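Local coordinates for hypothetical protein (PDB 4OO3) that is probably an NAD(P)-dependent oxidoreductase, with an NAD-binding Rossmann-fold domain joined to a C-terminal domain built on a mixed beta sheet, at residues Thr157-Arg161 / Trp229-Asp234. Sequence-based numbering, arbitrary orientation.
Sequences TMLQR and WEAFPD
R161 reaches out of helix 155-164 and lays its guanidinium on the indole of W229, the planes 23° apart. This is a cation-pi stack, with CZ of R161 3.9 Å from the centroid of the five-membered ring of W229. Further back along the same arginine, CD makes a CH-pi contact over the six-membered ring. With CG anti to the backbone N (chi1 178°) and the chain extended as far as NE, R161 spreads across the whole indole face, while CB of P233 closes on the other side of the guanidinium.

Polar bonds fix the rotation of this sandwiched group. NH1 of R161 gives a bent hydrogen bond (137°) to the backbone O of W229 at 2.6 Å. In the salt bridge, NH2 of R161 points almost straight at OD1 of D234 (3.1 Å), meeting it from above the carboxylate plane. A lysine in place of R161 would probably lose the flat stack and could hardly hold the W229 carbonyl and the D234 carboxylate together.

On the buried side, OG1 of T157 donates to OE2 of E230 at 3.1 Å, while K185 forms a salt bridge with OE1. CG2 of T157 lies 3.6 Å from CZ3 of W229.

Together these contacts join two helices of the C-terminal domain beside its mixed sheet, an arginine clasping the C-terminal end of helix 220-231.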
ATOM      1  N   THR A 157      -8.106  -6.577  -8.710  1.00 30.21           N
ATOM      2  CA  THR A 157      -7.860  -7.240  -7.438  1.00 29.74           C
ATOM      3  C   THR A 157      -9.157  -7.785  -6.841  1.00 30.85           C
ATOM      4  O   THR A 157      -9.197  -8.936  -6.397  1.00 30.69           O
ATOM      5  CB  THR A 157      -7.141  -6.299  -6.452  1.00 30.69           C
ATOM      6  OG1 THR A 157      -5.741  -6.313  -6.742  1.00 32.16           O
ATOM      7  CG2 THR A 157      -7.343  -6.722  -5.007  1.00 31.51           C
HETATM    8  N   MSE A 158     -10.216  -6.976  -6.860  1.00 29.46           N
HETATM    9  CA  MSE A 158     -11.498  -7.381  -6.289  1.00 30.84           C
HETATM   10  C   MSE A 158     -12.069  -8.538  -7.055  1.00 31.54           C
HETATM   11  O   MSE A 158     -12.684  -9.426  -6.466  1.00 31.04           O
HETATM   12  CB  MSE A 158     -12.510  -6.235  -6.266  1.00 31.05           C
HETATM   13  CG  MSE A 158     -12.084  -5.185  -5.250  1.00 31.83           C
HETATM   14 SE   MSE A 158     -13.263  -3.614  -5.351  0.75 31.98          SE
HETATM   15  CE  MSE A 158     -14.743  -4.361  -4.300  1.00 35.31           C
ATOM     16  N   LEU A 159     -11.873  -8.553  -8.371  1.00 31.34           N
ATOM     17  CA  LEU A 159     -12.409  -9.645  -9.190  1.00 32.47           C
ATOM     18  C   LEU A 159     -11.600 -10.926  -9.008  1.00 33.02           C
ATOM     19  O   LEU A 159     -12.143 -12.028  -9.055  1.00 35.59           O
ATOM     20  CB  LEU A 159     -12.485  -9.236 -10.668  1.00 31.92           C
ATOM     21  CG  LEU A 159     -13.565  -8.194 -10.971  1.00 31.60           C
ATOM     22  CD1 LEU A 159     -13.427  -7.622 -12.371  1.00 32.91           C
ATOM     23  CD2 LEU A 159     -14.950  -8.788 -10.780  1.00 32.82           C
ATOM     24  N   GLN A 160     -10.303 -10.771  -8.788  1.00 36.37           N
ATOM     25  CA  GLN A 160      -9.420 -11.897  -8.538  1.00 37.29           C
ATOM     26  C   GLN A 160      -9.859 -12.604  -7.253  1.00 39.72           C
ATOM     27  O   GLN A 160     -10.062 -13.818  -7.241  1.00 45.04           O
ATOM     28  CB  GLN A 160      -7.976 -11.414  -8.423  1.00 38.60           C
ATOM     29  CG  GLN A 160      -6.976 -12.261  -9.179  1.00 42.34           C
ATOM     30  CD  GLN A 160      -5.550 -11.842  -8.911  1.00 43.60           C
ATOM     31  OE1 GLN A 160      -5.295 -10.896  -8.172  1.00 49.27           O
ATOM     32  NE2 GLN A 160      -4.610 -12.551  -9.507  1.00 45.60           N
ATOM     33  N   ARG A 161     -10.023 -11.833  -6.180  1.00 38.84           N
ATOM     34  CA  ARG A 161     -10.548 -12.349  -4.910  1.00 39.34           C
ATOM     35  C   ARG A 161     -11.878 -13.081  -5.105  1.00 39.66           C
ATOM     36  O   ARG A 161     -12.055 -14.187  -4.591  1.00 40.59           O
ATOM     37  CB  ARG A 161     -10.720 -11.199  -3.907  1.00 38.23           C
ATOM     38  CG  ARG A 161     -11.307 -11.564  -2.543  1.00 38.06           C
ATOM     39  CD  ARG A 161     -11.164 -10.370  -1.610  1.00 37.26           C
ATOM     40  NE  ARG A 161     -12.102 -10.357  -0.486  1.00 38.12           N
ATOM     41  CZ  ARG A 161     -11.774 -10.432   0.809  1.00 39.56           C
ATOM     42  NH1 ARG A 161     -10.514 -10.551   1.212  1.00 41.26           N
ATOM     43  NH2 ARG A 161     -12.728 -10.392   1.725  1.00 42.31           N
ATOM     44  N   TRP A 229      -5.157 -11.096   1.422  1.00 30.60           N
ATOM     45  CA  TRP A 229      -6.515 -10.609   1.223  1.00 31.02           C
ATOM     46  C   TRP A 229      -7.242 -11.302   0.056  1.00 32.45           C
ATOM     47  O   TRP A 229      -8.432 -11.627   0.155  1.00 29.91           O
ATOM     48  CB  TRP A 229      -6.464  -9.093   1.024  1.00 31.37           C
ATOM     49  CG  TRP A 229      -7.772  -8.423   1.097  1.00 31.19           C
ATOM     50  CD1 TRP A 229      -8.467  -8.081   2.227  1.00 33.18           C
ATOM     51  CD2 TRP A 229      -8.558  -7.993  -0.004  1.00 31.05           C
ATOM     52  NE1 TRP A 229      -9.643  -7.465   1.888  1.00 30.59           N
ATOM     53  CE2 TRP A 229      -9.727  -7.404   0.521  1.00 31.73           C
ATOM     54  CE3 TRP A 229      -8.394  -8.054  -1.390  1.00 31.68           C
ATOM     55  CZ2 TRP A 229     -10.720  -6.880  -0.293  1.00 31.78           C
ATOM     56  CZ3 TRP A 229      -9.383  -7.533  -2.194  1.00 32.51           C
ATOM     57  CH2 TRP A 229     -10.530  -6.952  -1.643  1.00 31.36           C
ATOM     58  N   GLU A 230      -6.533 -11.536  -1.042  1.00 33.31           N
ATOM     59  CA  GLU A 230      -7.120 -12.230  -2.190  1.00 34.93           C
ATOM     60  C   GLU A 230      -7.215 -13.743  -1.988  1.00 33.47           C
ATOM     61  O   GLU A 230      -8.233 -14.350  -2.304  1.00 35.93           O
ATOM     62  CB  GLU A 230      -6.304 -11.967  -3.449  1.00 34.63           C
ATOM     63  CG  GLU A 230      -6.346 -10.535  -3.946  1.00 36.03           C
ATOM     64  CD  GLU A 230      -5.261 -10.253  -4.967  1.00 35.52           C
ATOM     65  OE1 GLU A 230      -4.305 -11.043  -5.067  1.00 38.90           O
ATOM     66  OE2 GLU A 230      -5.351  -9.235  -5.670  1.00 40.80           O
ATOM     67  N   ALA A 231      -6.148 -14.343  -1.474  1.00 34.83           N
ATOM     68  CA  ALA A 231      -5.997 -15.798  -1.482  1.00 36.13           C
ATOM     69  C   ALA A 231      -6.455 -16.463  -0.194  1.00 38.61           C
ATOM     70  O   ALA A 231      -6.673 -17.675  -0.171  1.00 41.19           O
ATOM     71  CB  ALA A 231      -4.556 -16.172  -1.784  1.00 37.68           C
ATOM     72  N   PHE A 232      -6.606 -15.679   0.873  1.00 39.61           N
ATOM     73  CA  PHE A 232      -7.123 -16.188   2.149  1.00 38.10           C
ATOM     74  C   PHE A 232      -8.168 -15.228   2.729  1.00 38.12           C
ATOM     75  O   PHE A 232      -8.021 -14.754   3.861  1.00 38.86           O
ATOM     76  CB  PHE A 232      -5.971 -16.400   3.145  1.00 40.79           C
ATOM     77  CG  PHE A 232      -4.860 -17.267   2.616  1.00 41.75           C
ATOM     78  CD1 PHE A 232      -3.867 -16.727   1.815  1.00 43.05           C
ATOM     79  CD2 PHE A 232      -4.817 -18.621   2.912  1.00 44.75           C
ATOM     80  CE1 PHE A 232      -2.847 -17.521   1.316  1.00 48.74           C
ATOM     81  CE2 PHE A 232      -3.802 -19.420   2.424  1.00 44.94           C
ATOM     82  CZ  PHE A 232      -2.815 -18.872   1.624  1.00 48.67           C
ATOM     83  N   PRO A 233      -9.253 -14.966   1.967  1.00 37.63           N
ATOM     84  CA  PRO A 233     -10.189 -13.908   2.353  1.00 35.95           C
ATOM     85  C   PRO A 233     -10.702 -14.052   3.785  1.00 36.01           C
ATOM     86  O   PRO A 233     -11.198 -15.104   4.162  1.00 34.51           O
ATOM     87  CB  PRO A 233     -11.346 -14.057   1.352  1.00 37.42           C
ATOM     88  CG  PRO A 233     -10.821 -14.900   0.241  1.00 38.30           C
ATOM     89  CD  PRO A 233      -9.758 -15.767   0.837  1.00 38.11           C
ATOM     90  N   ASP A 234     -10.543 -12.997   4.577  1.00 36.59           N
ATOM     91  CA  ASP A 234     -11.088 -12.932   5.935  1.00 41.81           C
ATOM     92  C   ASP A 234     -10.564 -14.011   6.900  1.00 40.56           C
ATOM     93  O   ASP A 234     -11.101 -14.163   7.989  1.00 44.71           O
ATOM     94  CB  ASP A 234     -12.623 -12.964   5.893  1.00 42.02           C
ATOM     95  CG  ASP A 234     -13.211 -11.798   5.120  1.00 45.98           C
ATOM     96  OD1 ASP A 234     -12.474 -10.837   4.824  1.00 45.50           O
ATOM     97  OD2 ASP A 234     -14.421 -11.834   4.816  1.00 50.71           O
TER
HETATM   98  O   HOH W   1      -9.326 -10.603   4.427  1.00 36.16           O